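Local coordinates for putative aminotransferase (Actinomadura melliaura, PDB 4ZWV) that probably transfers an amino group to a sugar, with pyridoxal 5'-phosphate as cofactor, in making the aminopentose of the indolocarbazole AT2433, at the interface of chains A and B. Sequence-based numbering; all coordinates share one arbitrary frame. Chains: chain A/B, Putative aminotransferase.

Contact 1 and contact 2 lie about 27 Å apart, measured between the centres of their C-alpha atoms, and both join chain A to chain B. They share no residue or secondary-structure element. Contact 1 inserts a loop of one chain beside the cofactor-binding helix 57-66 and the start of helix 85-93 of the other, whereas contact 2 packs helix 16-26 against the same helix of the partner chain. Contact 2 lies on the two-fold axis itself; contact 1 has a twin with the chains exchanged. Together they suggest a dimer whose apolar helix pair supports active-site regions built close to the partner.

Contact 1: the interface of chains A and B. Residues chain A 216-217, 219, 225, 238; chain B 58, 84-86.
A:Tyr217 and B:Phe84 bury the most surface here, and their rings meet edge to face. B:Phe84 points its CE2-CZ edge at one face of the tyrosine; the planes stand 80° apart and the centroids are 4.9 Å from each other. The CG of B:Phe84 lies opposite its backbone N (chi1 179°), beside the carbonyl carbon, which brings the ring up to the phenol. On the same side of the tyrosine, at its rim, B:Ala86 sets its methyl CB 3.4 Å from A:Tyr217 CE1, so ring and methyl together cradle that face. The phenol tip ends in a short hydrogen bond, A:Tyr217 OH to B:Thr58 OG1 at 2.6 Å. The threonine hydroxyl approaches from the opposite direction, in the plane of the tyrosine ring; which oxygen donates is not decided. Within chain A, A:Phe216 backs the tyrosine: A:Tyr217 CD2 sits 3.6 Å above the centre of its ring, helping to fix the phenol's tilt. Further along the loop, A:Ile219 directs its outer methyl CD1 onto the carboxylate end of B:Glu85, 3.8 Å from CD, extending the buried strip by packing alone. A:Arg225 brings NH1 to the CE1 corner of B:Phe84, next to the edge that faces the tyrosine, the two planes 32° apart, but this side chain is poorly ordered and probably adds little. The carboxylate of B:Glu85 lies nearby, with A:Arg225 NH1 5.5 Å from OE1, too far for a direct pairing. B:Thr58 lies in the first turn of helix 57-66 and belongs to the pyridoxal 5'-phosphate site, although no cofactor is bound to this chain in the model. By gripping the threonine hydroxyl, the A-chain loop probably helps to shape the neighbouring subunit's cofactor pocket, in keeping with a fold-type I aminotransferase whose active sites lie at the dimer interface.

Contact 2: the interface of chains A and B. Residues chain A 17, 20-21, 24; chain B 17, 20-21, 24.
A:Leu17 and B:Leu17 meet across the two-fold axis through their CD1 methyls, 3.7 Å apart, at the middle of a helix-helix contact in this dimer of the DegT/DnrJ/EryC1 aminotransferase family. The two copies of helix 16-26 run roughly antiparallel, and the leucine side chains cross obliquely between them. Each leucine also covers the partner's alanine: A:Leu17 CD2 lies 3.9 Å from B:Ala21 CB, and A:Ala21 receives B:Leu17 in the same way. The small alanine lets the leucine fork settle close against the opposite helix. With CG trans to the backbone N (chi1 -170°), A:Leu17 is thrown across toward the partner instead of lying along its own helix. Beside the leucines, A:Val20 and B:Val20 reach toward each other tip to tip, CG1 to CG1 at 4.1 Å. Their other methyls turn to the phenylalanines, A:Val20 CG2 standing 3.9 Å from B:Phe24 CZ. B:Phe24 works by its rim: CE2 comes 3.8 Å from A:Leu17 N, and A:Leu17 CA lies at the ring edge, in plane, so the phenyl borders the first turn of the opposite helix. A:Phe24 likewise brings CE2 up to the backbone N and CA of B:Leu17. Within each chain the valine one turn earlier steadies this ring; A:Val20 CG1 sits 3.7 Å above one face of A:Phe24, toward its rim. Replacing A:Phe24 by an alanine would probably leave a gap beside B:Val20 CG2 and the backbone of B:Leu17, and deprive A:Val20 CG1 of the ring face it packs on.

Contact 1: the interface of chains A and B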
# COMPACT_ATOMS: atom_id res chain seq x y z
N PHE A 216 -0.20 -8.22 7.13
CA PHE A 216 -1.47 -7.68 7.60
C PHE A 216 -1.33 -7.31 9.08
O PHE A 216 -1.88 -7.97 9.97
CB PHE A 216 -2.63 -8.68 7.39
CG PHE A 216 -3.98 -8.11 7.75
CD1 PHE A 216 -4.58 -7.17 6.93
CD2 PHE A 216 -4.63 -8.50 8.91
CE1 PHE A 216 -5.82 -6.63 7.26
CE2 PHE A 216 -5.86 -7.97 9.25
CZ PHE A 216 -6.46 -7.02 8.42
N TYR A 217 -0.55 -6.26 9.31
CA TYR A 217 -0.42 -5.61 10.62
C TYR A 217 0.17 -6.49 11.71
O TYR A 217 0.15 -6.10 12.87
CB TYR A 217 -1.78 -5.11 11.10
CG TYR A 217 -2.50 -4.19 10.15
CD1 TYR A 217 -2.07 -2.89 9.94
CD2 TYR A 217 -3.62 -4.64 9.46
CE1 TYR A 217 -2.75 -2.03 9.06
CE2 TYR A 217 -4.31 -3.79 8.58
CZ TYR A 217 -3.86 -2.49 8.39
OH TYR A 217 -4.56 -1.66 7.55
N ILE A 219 -1.24 -9.23 12.48
CA ILE A 219 -2.44 -9.85 13.02
C ILE A 219 -2.68 -11.22 12.39
O ILE A 219 -2.79 -11.34 11.17
CB ILE A 219 -3.68 -8.95 12.80
CG1 ILE A 219 -3.52 -7.63 13.59
CG2 ILE A 219 -4.96 -9.67 13.22
CD1 ILE A 219 -4.59 -6.58 13.30
N ARG A 225 -10.66 -12.03 16.74
CA ARG A 225 -10.42 -10.60 16.91
C ARG A 225 -11.55 -9.92 17.68
O ARG A 225 -11.33 -8.93 18.37
CB ARG A 225 -10.19 -9.93 15.55
CG ARG A 225 -8.88 -10.37 14.91
CD ARG A 225 -8.79 -10.01 13.44
NE ARG A 225 -8.78 -8.58 13.20
CZ ARG A 225 -8.87 -8.03 11.99
NH1 ARG A 225 -8.86 -6.71 11.86
NH2 ARG A 225 -8.97 -8.80 10.92
N LYS A 238 -0.65 -2.47 5.91
CA LYS A 238 -1.62 -3.16 5.06
C LYS A 238 -0.91 -3.51 3.76
O LYS A 238 -1.07 -2.86 2.72
CB LYS A 238 -2.85 -2.28 4.80
CG LYS A 238 -3.99 -3.00 4.13
CD LYS A 238 -5.07 -2.01 3.74
CE LYS A 238 -6.11 -2.69 2.90
NZ LYS A 238 -6.81 -3.76 3.64
N THR B 58 -4.83 3.28 5.76
CA THR B 58 -3.49 3.08 6.30
C THR B 58 -2.45 3.85 5.48
O THR B 58 -1.61 4.57 6.04
CB THR B 58 -3.13 1.58 6.32
OG1 THR B 58 -4.12 0.88 7.09
CG2 THR B 58 -1.76 1.35 6.95
N PHE B 84 -8.02 0.86 15.77
CA PHE B 84 -7.54 -0.23 14.94
C PHE B 84 -6.02 -0.08 14.84
O PHE B 84 -5.49 1.03 14.85
CB PHE B 84 -8.21 -0.22 13.57
CG PHE B 84 -7.73 -1.32 12.67
CD1 PHE B 84 -7.89 -2.65 13.05
CD2 PHE B 84 -7.12 -1.04 11.46
CE1 PHE B 84 -7.44 -3.68 12.24
CE2 PHE B 84 -6.67 -2.08 10.64
CZ PHE B 84 -6.84 -3.40 11.04
N GLU B 85 -5.31 -1.20 14.75
CA GLU B 85 -3.86 -1.20 14.82
C GLU B 85 -3.20 -0.31 13.76
O GLU B 85 -2.13 0.24 14.00
CB GLU B 85 -3.31 -2.63 14.69
CG GLU B 85 -3.40 -3.46 15.97
CD GLU B 85 -4.77 -4.09 16.22
OE1 GLU B 85 -5.73 -3.86 15.45
OE2 GLU B 85 -4.88 -4.85 17.21
N ALA B 86 -3.84 -0.16 12.60
CA ALA B 86 -3.27 0.68 11.54
C ALA B 86 -2.88 2.08 12.02
O ALA B 86 -1.84 2.61 11.62
CB ALA B 86 -4.26 0.78 10.37

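Contact 2: the interface of chains A and B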
# COMPACT_ATOMS: atom_id res chain seq x y z
N LEU A 17 -13.47 -10.27 -15.96
CA LEU A 17 -14.76 -9.76 -15.50
C LEU A 17 -15.56 -10.87 -14.82
O LEU A 17 -16.21 -10.64 -13.80
CB LEU A 17 -15.54 -9.14 -16.66
CG LEU A 17 -16.79 -8.35 -16.26
CD1 LEU A 17 -16.40 -7.18 -15.36
CD2 LEU A 17 -17.52 -7.85 -17.51
N VAL A 20 -14.09 -11.33 -11.34
CA VAL A 20 -14.48 -10.23 -10.45
C VAL A 20 -15.94 -10.36 -10.05
O VAL A 20 -16.31 -10.11 -8.89
CB VAL A 20 -14.21 -8.86 -11.10
CG1 VAL A 20 -14.83 -7.73 -10.28
CG2 VAL A 20 -12.71 -8.65 -11.25
N ALA A 21 -16.79 -10.76 -10.99
CA ALA A 21 -18.21 -10.97 -10.67
C ALA A 21 -18.36 -12.00 -9.55
O ALA A 21 -19.23 -11.86 -8.69
CB ALA A 21 -18.99 -11.41 -11.91
N PHE A 24 -17.56 -10.28 -6.23
CA PHE A 24 -18.67 -9.43 -5.80
C PHE A 24 -19.87 -10.28 -5.34
O PHE A 24 -20.51 -9.96 -4.33
CB PHE A 24 -19.10 -8.49 -6.93
CG PHE A 24 -18.14 -7.37 -7.21
CD1 PHE A 24 -17.05 -7.12 -6.38
CD2 PHE A 24 -18.33 -6.56 -8.33
CE1 PHE A 24 -16.17 -6.07 -6.67
CE2 PHE A 24 -17.45 -5.53 -8.61
CZ PHE A 24 -16.37 -5.28 -7.79
N LEU B 17 -20.26 -3.89 -10.75
CA LEU B 17 -19.76 -4.72 -11.84
C LEU B 17 -19.76 -3.96 -13.16
O LEU B 17 -18.82 -4.08 -13.96
CB LEU B 17 -20.58 -6.01 -11.97
CG LEU B 17 -20.00 -7.08 -12.90
CD1 LEU B 17 -18.63 -7.52 -12.38
CD2 LEU B 17 -20.96 -8.26 -13.01
N VAL B 20 -16.72 -1.60 -13.10
CA VAL B 20 -15.47 -2.36 -13.30
C VAL B 20 -15.36 -2.80 -14.75
O VAL B 20 -14.27 -2.75 -15.34
CB VAL B 20 -15.39 -3.58 -12.37
CG1 VAL B 20 -14.21 -4.50 -12.76
CG2 VAL B 20 -15.26 -3.11 -10.92
N ALA B 21 -16.48 -3.20 -15.36
CA ALA B 21 -16.47 -3.58 -16.77
C ALA B 21 -15.96 -2.42 -17.62
O ALA B 21 -15.22 -2.62 -18.56
CB ALA B 21 -17.86 -4.01 -17.24
N PHE B 24 -12.12 -2.24 -17.32
CA PHE B 24 -11.48 -3.29 -18.12
C PHE B 24 -11.59 -2.99 -19.61
O PHE B 24 -10.64 -3.19 -20.37
CB PHE B 24 -12.09 -4.66 -17.82
CG PHE B 24 -11.73 -5.23 -16.48
CD1 PHE B 24 -10.78 -4.62 -15.66
CD2 PHE B 24 -12.35 -6.39 -16.03
CE1 PHE B 24 -10.47 -5.17 -14.42
CE2 PHE B 24 -12.04 -6.93 -14.80
CZ PHE B 24 -11.10 -6.32 -13.99